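Local structure of flagellar protein (Xanthomonas campestris pv. campestris, 3C12) at residues L9-A22 and G125-S138. The protein is probably required for flagellar hook formation, perhaps as a scaffold, and is represented here by its C-terminal Tudor-like and Ig-like part. Numbering follows the deposited sequence.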
ATOM      1  N   LEU A   9       7.228 -20.819   3.508  1.00 62.97           N
ATOM      2  CA  LEU A   9       6.157 -20.022   2.951  1.00 62.61           C
ATOM      3  C   LEU A   9       5.715 -20.624   1.626  1.00 63.51           C
ATOM      4  O   LEU A   9       4.570 -20.462   1.205  1.00 62.85           O
ATOM      5  CB  LEU A   9       6.630 -18.591   2.740  1.00 60.88           C
ATOM      6  CG  LEU A   9       6.917 -17.809   4.016  1.00 59.83           C
ATOM      7  CD1 LEU A   9       7.529 -16.471   3.673  1.00 58.96           C
ATOM      8  CD2 LEU A   9       5.627 -17.635   4.785  1.00 57.94           C
ATOM      9  N   VAL A  10       6.626 -21.331   0.971  1.00 64.72           N
ATOM     10  CA  VAL A  10       6.303 -21.945  -0.310  1.00 66.32           C
ATOM     11  C   VAL A  10       5.085 -22.854  -0.156  1.00 66.47           C
ATOM     12  O   VAL A  10       5.025 -23.679   0.756  1.00 66.81           O
ATOM     13  CB  VAL A  10       7.494 -22.769  -0.858  1.00 67.60           C
ATOM     14  CG1 VAL A  10       7.199 -23.225  -2.284  1.00 67.92           C
ATOM     15  CG2 VAL A  10       8.767 -21.937  -0.816  1.00 69.35           C
ATOM     16  N   GLY A  11       4.110 -22.688  -1.043  1.00 66.43           N
ATOM     17  CA  GLY A  11       2.913 -23.509  -0.976  1.00 66.06           C
ATOM     18  C   GLY A  11       1.766 -22.873  -0.211  1.00 65.93           C
ATOM     19  O   GLY A  11       0.620 -23.308  -0.312  1.00 66.21           O
ATOM     20  N   HIS A  12       2.070 -21.836   0.557  1.00 66.13           N
ATOM     21  CA  HIS A  12       1.051 -21.152   1.335  1.00 66.44           C
ATOM     22  C   HIS A  12       0.680 -19.805   0.720  1.00 65.15           C
ATOM     23  O   HIS A  12       1.179 -19.445  -0.352  1.00 64.34           O
ATOM     24  CB  HIS A  12       1.542 -20.963   2.769  1.00 68.71           C
ATOM     25  CG  HIS A  12       1.674 -22.247   3.532  1.00 73.30           C
ATOM     26  ND1 HIS A  12       2.140 -22.298   4.828  1.00 73.57           N
ATOM     27  CD2 HIS A  12       1.375 -23.521   3.188  1.00 73.77           C
ATOM     28  CE1 HIS A  12       2.122 -23.550   5.251  1.00 74.42           C
ATOM     29  NE2 HIS A  12       1.662 -24.312   4.274  1.00 74.58           N
ATOM     30  N   ASN A  13      -0.208 -19.075   1.394  1.00 63.32           N
ATOM     31  CA  ASN A  13      -0.653 -17.761   0.934  1.00 61.53           C
ATOM     32  C   ASN A  13      -0.153 -16.682   1.873  1.00 59.38           C
ATOM     33  O   ASN A  13      -0.015 -16.896   3.075  1.00 59.45           O
ATOM     34  CB  ASN A  13      -2.182 -17.705   0.837  1.00 62.87           C
ATOM     35  CG  ASN A  13      -2.696 -18.175  -0.511  1.00 64.24           C
ATOM     36  OD1 ASN A  13      -2.343 -19.252  -0.983  1.00 65.53           O
ATOM     37  ND2 ASN A  13      -3.536 -17.367  -1.136  1.00 65.49           N
ATOM     38  N   VAL A  14       0.131 -15.518   1.314  1.00 57.58           N
ATOM     39  CA  VAL A  14       0.622 -14.413   2.111  1.00 55.96           C
ATOM     40  C   VAL A  14      -0.132 -13.138   1.797  1.00 55.68           C
ATOM     41  O   VAL A  14      -0.797 -13.023   0.766  1.00 53.46           O
ATOM     42  CB  VAL A  14       2.129 -14.158   1.862  1.00 56.09           C
ATOM     43  CG1 VAL A  14       2.938 -15.361   2.303  1.00 56.39           C
ATOM     44  CG2 VAL A  14       2.373 -13.858   0.388  1.00 54.36           C
ATOM     45  N   LEU A  15      -0.029 -12.187   2.713  1.00 54.99           N
ATOM     46  CA  LEU A  15      -0.663 -10.900   2.548  1.00 53.29           C
ATOM     47  C   LEU A  15       0.447  -9.888   2.435  1.00 51.08           C
ATOM     48  O   LEU A  15       1.243  -9.721   3.351  1.00 51.01           O
ATOM     49  CB  LEU A  15      -1.557 -10.573   3.744  1.00 56.12           C
ATOM     50  CG  LEU A  15      -3.022 -11.002   3.628  1.00 58.97           C
ATOM     51  CD1 LEU A  15      -3.110 -12.481   3.314  1.00 60.17           C
ATOM     52  CD2 LEU A  15      -3.737 -10.688   4.922  1.00 59.78           C
ATOM     53  N   VAL A  16       0.502  -9.228   1.291  1.00 49.82           N
ATOM     54  CA  VAL A  16       1.514  -8.222   1.049  1.00 48.89           C
ATOM     55  C   VAL A  16       0.865  -6.940   0.558  1.00 48.41           C
ATOM     56  O   VAL A  16      -0.187  -6.966  -0.079  1.00 46.81           O
ATOM     57  CB  VAL A  16       2.528  -8.704  -0.007  1.00 48.93           C
ATOM     58  CG1 VAL A  16       3.298  -9.894   0.522  1.00 49.02           C
ATOM     59  CG2 VAL A  16       1.802  -9.081  -1.284  1.00 48.94           C
ATOM     60  N   PRO A  17       1.475  -5.796   0.877  1.00 48.42           N
ATOM     61  CA  PRO A  17       0.957  -4.494   0.459  1.00 47.74           C
ATOM     62  C   PRO A  17       1.051  -4.407  -1.057  1.00 47.54           C
ATOM     63  O   PRO A  17       2.138  -4.512  -1.616  1.00 47.31           O
ATOM     64  CB  PRO A  17       1.904  -3.513   1.142  1.00 47.91           C
ATOM     65  CG  PRO A  17       2.334  -4.252   2.357  1.00 49.77           C
ATOM     66  CD  PRO A  17       2.584  -5.633   1.827  1.00 47.80           C
ATOM     67  N   SER A  18      -0.083  -4.222  -1.724  1.00 46.23           N
ATOM     68  CA  SER A  18      -0.084  -4.136  -3.177  1.00 45.13           C
ATOM     69  C   SER A  18      -1.102  -3.123  -3.665  1.00 44.90           C
ATOM     70  O   SER A  18      -2.208  -3.053  -3.146  1.00 45.13           O
ATOM     71  CB  SER A  18      -0.385  -5.513  -3.780  1.00 44.53           C
ATOM     72  OG  SER A  18      -0.274  -5.497  -5.187  1.00 44.46           O
ATOM     73  N   ALA A  19      -0.718  -2.328  -4.656  1.00 45.23           N
ATOM     74  CA  ALA A  19      -1.614  -1.329  -5.216  1.00 44.62           C
ATOM     75  C   ALA A  19      -2.446  -1.971  -6.311  1.00 44.96           C
ATOM     76  O   ALA A  19      -3.358  -1.354  -6.846  1.00 46.11           O
ATOM     77  CB  ALA A  19      -0.821  -0.167  -5.781  1.00 43.36           C
ATOM     78  N   GLN A  20      -2.127  -3.214  -6.649  1.00 44.64           N
ATOM     79  CA  GLN A  20      -2.871  -3.921  -7.677  1.00 46.18           C
ATOM     80  C   GLN A  20      -3.147  -5.364  -7.292  1.00 44.83           C
ATOM     81  O   GLN A  20      -2.534  -5.904  -6.379  1.00 42.05           O
ATOM     82  CB  GLN A  20      -2.138  -3.844  -9.029  1.00 48.20           C
ATOM     83  CG  GLN A  20      -0.645  -4.138  -9.002  1.00 53.40           C
ATOM     84  CD  GLN A  20       0.032  -3.899 -10.351  1.00 56.15           C
ATOM     85  OE1 GLN A  20      -0.110  -2.834 -10.947  1.00 56.78           O
ATOM     86  NE2 GLN A  20       0.778  -4.889 -10.824  1.00 57.95           N
ATOM     87  N   VAL A  21      -4.106  -5.970  -7.978  1.00 45.02           N
ATOM     88  CA  VAL A  21      -4.484  -7.358  -7.738  1.00 46.06           C
ATOM     89  C   VAL A  21      -4.391  -8.080  -9.074  1.00 46.64           C
ATOM     90  O   VAL A  21      -4.339  -7.446 -10.118  1.00 46.30           O
ATOM     91  CB  VAL A  21      -5.928  -7.466  -7.210  1.00 46.09           C
ATOM     92  CG1 VAL A  21      -6.073  -6.676  -5.925  1.00 46.29           C
ATOM     93  CG2 VAL A  21      -6.896  -6.948  -8.246  1.00 45.90           C
ATOM     94  N   ALA A  22      -4.366  -9.402  -9.057  1.00 48.16           N
ATOM     95  CA  ALA A  22      -4.266 -10.121 -10.315  1.00 51.33           C
ATOM     96  C   ALA A  22      -5.259 -11.266 -10.426  1.00 53.83           C
ATOM     97  O   ALA A  22      -5.664 -11.855  -9.421  1.00 53.94           O
ATOM     98  CB  ALA A  22      -2.849 -10.641 -10.501  1.00 50.26           C
ATOM     99  N   GLY A 125       0.739 -14.552 -10.014  1.00 51.98           N
ATOM    100  CA  GLY A 125      -0.055 -13.461 -10.535  1.00 52.22           C
ATOM    101  C   GLY A 125       0.561 -12.088 -10.314  1.00 52.90           C
ATOM    102  O   GLY A 125       0.728 -11.309 -11.261  1.00 52.24           O
ATOM    103  N   LEU A 126       0.901 -11.789  -9.060  1.00 53.92           N
ATOM    104  CA  LEU A 126       1.471 -10.500  -8.701  1.00 53.75           C
ATOM    105  C   LEU A 126       2.892 -10.337  -9.165  1.00 54.63           C
ATOM    106  O   LEU A 126       3.243  -9.322  -9.751  1.00 56.38           O
ATOM    107  CB  LEU A 126       1.422 -10.295  -7.192  1.00 52.34           C
ATOM    108  CG  LEU A 126       0.027 -10.072  -6.624  1.00 52.18           C
ATOM    109  CD1 LEU A 126       0.091  -9.994  -5.115  1.00 51.82           C
ATOM    110  CD2 LEU A 126      -0.549  -8.796  -7.201  1.00 51.37           C
ATOM    111  N   GLY A 127       3.717 -11.336  -8.892  1.00 54.71           N
ATOM    112  CA  GLY A 127       5.102 -11.245  -9.290  1.00 54.13           C
ATOM    113  C   GLY A 127       6.073 -11.471  -8.147  1.00 54.00           C
ATOM    114  O   GLY A 127       5.968 -12.436  -7.386  1.00 54.59           O
ATOM    115  N   THR A 128       7.025 -10.565  -8.013  1.00 53.40           N
ATOM    116  CA  THR A 128       8.032 -10.708  -6.983  1.00 53.59           C
ATOM    117  C   THR A 128       7.795  -9.904  -5.729  1.00 53.38           C
ATOM    118  O   THR A 128       7.180  -8.838  -5.750  1.00 54.09           O
ATOM    119  CB  THR A 128       9.428 -10.357  -7.538  1.00 54.00           C
ATOM    120  OG1 THR A 128      10.198 -11.562  -7.644  1.00 54.84           O
ATOM    121  CG2 THR A 128      10.147  -9.320  -6.640  1.00 53.80           C
ATOM    122  N   SER A 129       8.307 -10.429  -4.627  1.00 52.88           N
ATOM    123  CA  SER A 129       8.180  -9.752  -3.368  1.00 52.75           C
ATOM    124  C   SER A 129       9.273 -10.148  -2.413  1.00 52.06           C
ATOM    125  O   SER A 129       9.512 -11.325  -2.180  1.00 50.36           O
ATOM    126  CB  SER A 129       6.834 -10.052  -2.718  1.00 53.37           C
ATOM    127  OG  SER A 129       6.766  -9.410  -1.453  1.00 55.05           O
ATOM    128  N   PRO A 130       9.966  -9.156  -1.854  1.00 52.76           N
ATOM    129  CA  PRO A 130      11.030  -9.477  -0.907  1.00 53.90           C
ATOM    130  C   PRO A 130      10.427  -9.985   0.409  1.00 55.26           C
ATOM    131  O   PRO A 130       9.435  -9.446   0.914  1.00 54.84           O
ATOM    132  CB  PRO A 130      11.748  -8.145  -0.739  1.00 53.12           C
ATOM    133  CG  PRO A 130      10.652  -7.148  -0.952  1.00 52.57           C
ATOM    134  CD  PRO A 130       9.940  -7.714  -2.146  1.00 52.25           C
ATOM    135  N   LEU A 131      11.006 -11.057   0.931  1.00 56.29           N
ATOM    136  CA  LEU A 131      10.561 -11.611   2.197  1.00 55.91           C
ATOM    137  C   LEU A 131      10.834 -10.440   3.132  1.00 56.49           C
ATOM    138  O   LEU A 131      11.996 -10.071   3.336  1.00 59.11           O
ATOM    139  CB  LEU A 131      11.446 -12.809   2.558  1.00 55.78           C
ATOM    140  CG  LEU A 131      11.144 -13.626   3.812  1.00 55.59           C
ATOM    141  CD1 LEU A 131      11.538 -12.838   5.056  1.00 53.55           C
ATOM    142  CD2 LEU A 131       9.664 -13.997   3.816  1.00 54.53           C
ATOM    143  N   ALA A 132       9.775  -9.836   3.664  1.00 54.00           N
ATOM    144  CA  ALA A 132       9.898  -8.674   4.551  1.00 53.43           C
ATOM    145  C   ALA A 132       8.678  -7.822   4.299  1.00 53.51           C
ATOM    146  O   ALA A 132       8.086  -7.270   5.231  1.00 53.36           O
ATOM    147  CB  ALA A 132      11.158  -7.857   4.236  1.00 50.17           C
ATOM    148  N   ASN A 133       8.320  -7.712   3.024  1.00 53.84           N
ATOM    149  CA  ASN A 133       7.160  -6.947   2.630  1.00 53.80           C
ATOM    150  C   ASN A 133       5.942  -7.747   3.027  1.00 54.23           C
ATOM    151  O   ASN A 133       4.822  -7.270   2.914  1.00 54.46           O
ATOM    152  CB  ASN A 133       7.140  -6.706   1.120  1.00 55.29           C
ATOM    153  CG  ASN A 133       8.173  -5.693   0.672  1.00 56.46           C
ATOM    154  OD1 ASN A 133       7.963  -4.975  -0.295  1.00 56.62           O
ATOM    155  ND2 ASN A 133       9.300  -5.638   1.370  1.00 57.49           N
ATOM    156  N   VAL A 134       6.160  -8.968   3.504  1.00 54.34           N
ATOM    157  CA  VAL A 134       5.041  -9.809   3.912  1.00 54.83           C
ATOM    158  C   VAL A 134       4.402  -9.294   5.197  1.00 55.78           C
ATOM    159  O   VAL A 134       5.094  -8.953   6.155  1.00 55.97           O
ATOM    160  CB  VAL A 134       5.470 -11.274   4.122  1.00 54.90           C
ATOM    161  CG1 VAL A 134       4.239 -12.143   4.399  1.00 55.59           C
ATOM    162  CG2 VAL A 134       6.207 -11.774   2.894  1.00 54.13           C
ATOM    163  N   LEU A 135       3.075  -9.233   5.201  1.00 55.83           N
ATOM    164  CA  LEU A 135       2.330  -8.763   6.357  1.00 55.85           C
ATOM    165  C   LEU A 135       2.048  -9.940   7.289  1.00 56.42           C
ATOM    166  O   LEU A 135       2.074  -9.795   8.512  1.00 57.12           O
ATOM    167  CB  LEU A 135       1.015  -8.103   5.905  1.00 55.44           C
ATOM    168  CG  LEU A 135       0.055  -7.483   6.946  1.00 55.96           C
ATOM    169  CD1 LEU A 135      -0.851  -8.551   7.559  1.00 55.11           C
ATOM    170  CD2 LEU A 135       0.862  -6.753   8.026  1.00 54.82           C
ATOM    171  N   ARG A 136       1.788 -11.106   6.708  1.00 56.64           N
ATOM    172  CA  ARG A 136       1.509 -12.298   7.489  1.00 58.02           C
ATOM    173  C   ARG A 136       1.032 -13.415   6.579  1.00 60.19           C
ATOM    174  O   ARG A 136       0.610 -13.166   5.450  1.00 60.20           O
ATOM    175  CB  ARG A 136       0.427 -12.018   8.536  1.00 56.34           C
ATOM    176  CG  ARG A 136      -0.978 -11.888   7.971  1.00 54.82           C
ATOM    177  CD  ARG A 136      -2.001 -12.106   9.065  1.00 54.26           C
ATOM    178  NE  ARG A 136      -3.382 -12.084   8.586  1.00 53.40           N
ATOM    179  CZ  ARG A 136      -4.166 -11.009   8.601  1.00 52.79           C
ATOM    180  NH1 ARG A 136      -3.708  -9.850   9.074  1.00 51.30           N
ATOM    181  NH2 ARG A 136      -5.413 -11.100   8.152  1.00 50.14           N
ATOM    182  N   VAL A 137       1.087 -14.647   7.079  1.00 63.11           N
ATOM    183  CA  VAL A 137       0.645 -15.799   6.300  1.00 67.06           C
ATOM    184  C   VAL A 137      -0.821 -16.054   6.547  1.00 69.54           C
ATOM    185  O   VAL A 137      -1.173 -16.720   7.521  1.00 70.38           O
ATOM    186  CB  VAL A 137       1.388 -17.102   6.684  1.00 67.37           C
ATOM    187  CG1 VAL A 137       0.924 -18.247   5.769  1.00 67.10           C
ATOM    188  CG2 VAL A 137       2.892 -16.904   6.594  1.00 67.49           C
ATOM    189  N   SER A 138      -1.676 -15.529   5.678  1.00 72.41           N
ATOM    190  CA  SER A 138      -3.118 -15.743   5.826  1.00 75.96           C
ATOM    191  C   SER A 138      -3.781 -16.015   4.476  1.00 77.13           C
ATOM    192  O   SER A 138      -3.110 -15.791   3.442  1.00 77.33           O
ATOM    193  CB  SER A 138      -3.790 -14.526   6.510  1.00 76.86           C
ATOM    194  OG  SER A 138      -3.602 -14.526   7.929  1.00 77.67           O
ATOM    195  OXT SER A 138      -4.961 -16.443   4.470  1.00 78.39           O
TER
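Leu15 lies side by side with Arg136, both side chains pointing the same way. Leu15 CD2 sits over one face of the guanidinium, offset toward its rim and 3.7 Å from Arg136 CZ. Ser138 OG lies at the guanidinium edge, in its plane, and accepts a hydrogen bond from Arg136 NE. Arg136 NH1 makes a salt bridge with Glu65 on strand 64-70. The backbones meet through two hydrogen bonds: Leu15 N to Arg136 O, 3.0 Å, and Leu135 N to Leu15 O.

Val14 and Val16, which flank Leu15 in strand 13-17, pack on Val134. Val14 and Val134 cross at about a right angle, with Val14 CB 3.9 Å from Val134 CG1. Val134 straddles two residues. CG1 lies anti to its own backbone N (chi1 -174°) and meets Val14, while CG2 turns to Val16 CG1. Leu9 forks in a similar way: CD1 meets Leu131 CD2, and CD2 meets Val137 CG2. Leu126 CD2 reaches the start of strand 20-23, 3.6 Å from Gln20 O. Ser18 OG donates to that same oxygen.

The contact belongs to the Tudor-like part of FlgD. It joins the C-terminal tail to strand 13-17, whose backbone also pairs with strand 98-115. Apolar branches supply most of the side-chain contact, while two backbone bonds tie the tail to the strand at Leu15. Held by Glu65 and Ser138, the guanidinium probably has little freedom to rotate beside Leu15.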